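Local coordinates for Two-component sensor histidine kinase (Nostoc sp., PDB 6OZB), which binds phycoerythrobilin in its GAF domain as a cyanobacterial phytochrome photoreceptor and probably couples light sensing to its own histidine kinase activity, at the interface of chains A and B. Coordinates in Å, arbitrary orientation; residue numbers count along the deposited sequence, not the author numbering. Chains: chain A/B, Two-component sensor histidine kinase.

The interface of chains A and B. Residues chain A 106, 109, 111, 132, 175; chain B 109-111, 133-135.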
loop_
_atom_site.group_PDB
_atom_site.type_symbol
_atom_site.label_atom_id
_atom_site.label_comp_id
_atom_site.label_asym_id
_atom_site.label_seq_id
_atom_site.Cartn_x
_atom_site.Cartn_y
_atom_site.Cartn_z
ATOM N N ASP A 106 -7.083 9.477 -1.765
ATOM C CA ASP A 106 -7.463 9.149 -3.132
ATOM C C ASP A 106 -8.818 8.460 -3.128
ATOM O O ASP A 106 -8.937 7.275 -2.798
ATOM C CB ASP A 106 -6.406 8.257 -3.782
ATOM C CG ASP A 106 -6.628 8.055 -5.284
ATOM O OD1 ASP A 106 -6.154 8.898 -6.083
ATOM O OD2 ASP A 106 -7.217 7.023 -5.668
ATOM N N THR A 109 -9.527 5.084 -5.364
ATOM C CA THR A 109 -9.000 3.815 -4.854
ATOM C C THR A 109 -9.416 3.541 -3.404
ATOM O O THR A 109 -9.213 2.432 -2.906
ATOM C CB THR A 109 -7.456 3.760 -4.895
ATOM O OG1 THR A 109 -6.900 4.826 -4.113
ATOM C CG2 THR A 109 -6.919 3.845 -6.328
ATOM N N MET A 111 -8.022 4.875 -0.797
ATOM C CA MET A 111 -6.796 4.794 -0.022
ATOM C C MET A 111 -6.320 6.154 0.499
ATOM O O MET A 111 -6.598 7.207 -0.081
ATOM C CB MET A 111 -5.677 4.174 -0.858
ATOM C CG MET A 111 -6.036 2.883 -1.521
ATOM S SD MET A 111 -6.278 1.463 -0.417
ATOM C CE MET A 111 -4.588 1.118 0.060
ATOM N N TYR A 132 0.413 3.654 1.644
ATOM C CA TYR A 132 -1.032 3.756 1.453
ATOM C C TYR A 132 -1.788 2.614 2.142
ATOM O O TYR A 132 -1.392 1.458 2.078
ATOM C CB TYR A 132 -1.378 3.769 -0.059
ATOM C CG TYR A 132 -1.064 5.098 -0.730
ATOM C CD1 TYR A 132 0.212 5.374 -1.189
ATOM C CD2 TYR A 132 -2.041 6.067 -0.889
ATOM C CE1 TYR A 132 0.508 6.599 -1.781
ATOM C CE2 TYR A 132 -1.756 7.287 -1.487
ATOM C CZ TYR A 132 -0.484 7.544 -1.922
ATOM O OH TYR A 132 -0.223 8.759 -2.497
ATOM N N THR A 175 -2.769 11.905 -9.159
ATOM C CA THR A 175 -1.652 11.339 -8.406
ATOM C C THR A 175 -0.914 12.453 -7.658
ATOM O O THR A 175 -0.956 13.606 -8.060
ATOM C CB THR A 175 -0.659 10.638 -9.329
ATOM O OG1 THR A 175 -0.161 11.598 -10.271
ATOM C CG2 THR A 175 -1.323 9.479 -10.080
ATOM N N THR B 109 -7.681 -2.793 -8.599
ATOM C CA THR B 109 -7.572 -1.942 -7.418
ATOM C C THR B 109 -7.143 -0.506 -7.778
ATOM O O THR B 109 -7.230 0.394 -6.948
ATOM C CB THR B 109 -6.570 -2.516 -6.419
ATOM O OG1 THR B 109 -5.281 -2.616 -7.053
ATOM C CG2 THR B 109 -7.047 -3.896 -5.918
ATOM N N GLY B 110 -6.698 -0.297 -9.009
ATOM C CA GLY B 110 -6.243 1.018 -9.450
ATOM C C GLY B 110 -4.912 1.380 -8.812
ATOM O O GLY B 110 -4.605 2.571 -8.619
ATOM N N MET B 111 -4.130 0.363 -8.460
ATOM C CA MET B 111 -2.829 0.584 -7.786
ATOM C C MET B 111 -1.639 0.145 -8.613
ATOM O O MET B 111 -1.741 -0.765 -9.412
ATOM C CB MET B 111 -2.767 -0.152 -6.446
ATOM C CG MET B 111 -3.951 0.131 -5.540
ATOM S SD MET B 111 -4.019 1.791 -4.845
ATOM C CE MET B 111 -2.764 1.658 -3.587
ATOM N N ARG B 133 0.734 2.290 -4.576
ATOM C CA ARG B 133 0.139 3.628 -4.557
ATOM C C ARG B 133 -0.851 3.736 -5.701
ATOM O O ARG B 133 -0.830 2.906 -6.607
ATOM C CB ARG B 133 1.213 4.715 -4.703
ATOM C CG ARG B 133 1.956 4.608 -6.036
ATOM C CD ARG B 133 2.834 5.825 -6.302
ATOM N NE ARG B 133 3.672 5.649 -7.495
ATOM C CZ ARG B 133 3.270 5.858 -8.751
ATOM N NH1 ARG B 133 2.020 6.231 -9.006
ATOM N NH2 ARG B 133 4.127 5.692 -9.761
ATOM N N PRO B 134 -1.691 4.776 -5.693
ATOM C CA PRO B 134 -2.624 4.916 -6.814
ATOM C C PRO B 134 -1.878 5.169 -8.113
ATOM O O PRO B 134 -0.924 5.959 -8.107
ATOM C CB PRO B 134 -3.483 6.114 -6.403
ATOM C CG PRO B 134 -3.364 6.136 -4.874
ATOM C CD PRO B 134 -1.970 5.734 -4.605
ATOM N N VAL B 135 -2.281 4.481 -9.184
ATOM C CA VAL B 135 -1.698 4.676 -10.505
ATOM C C VAL B 135 -2.480 5.722 -11.300
ATOM O O VAL B 135 -3.693 5.873 -11.146
ATOM C CB VAL B 135 -1.646 3.319 -11.314
ATOM C CG1 VAL B 135 -3.032 2.884 -11.697
ATOM C CG2 VAL B 135 -0.747 3.450 -12.556
HETATM O O HOH W 1 -9.255 0.041 -4.588
#
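In each GAF domain the loop joining strands 102-106 and 111-115 turns at a glycine of positive phi (72° at B:Gly110), while B:Pro134 ends strand 131-134 with an extended backbone. This patch between two copies may reflect crystal packing as much as assembly; no direct polar bond spans it. B:Pro134 suits its place because it is rigid, apolar and has no N-H to leave buried: it meets A:Tyr132 tip to tip, its CD over the middle of one ring face, 3.5 Å from the centroid, in a CH-pi contact. The tyrosine offers a broad, flat platform, and B:Arg133 CB packs 3.5 Å from A:Tyr132 CE1 before the extended arginine chain leads away. B:Pro134 CG passes the carboxylate carbon A:Asp106 CG at 3.8 Å, the side chains sliding past each other in opposite directions. That aspartate, its CG anti to the backbone N (chi1 -171°), caps the loop: OD2 takes A:Thr109 N on its anti lone pair at 3.0 Å and A:Thr109 OG1 from above the carboxylate plane at 2.7 Å. An alanine at A:Asp106 would remove both bonds and probably loosen the loop that presents A:Thr109 to chain B. A:Thr109 serves both sides: OG1 takes the crowded position between backbone N and carbonyl carbon (chi1 59°), and methyl CG2 lies 3.5 Å from B:Gly110 O and 3.9 Å from B:Met111 SD. Pliable A:Met111 and B:Met111, both bent, cross obliquely, CG of the first 4.0 Å from SD of the second. One water joins the carbonyl O atoms of A:Thr109 and B:Thr109.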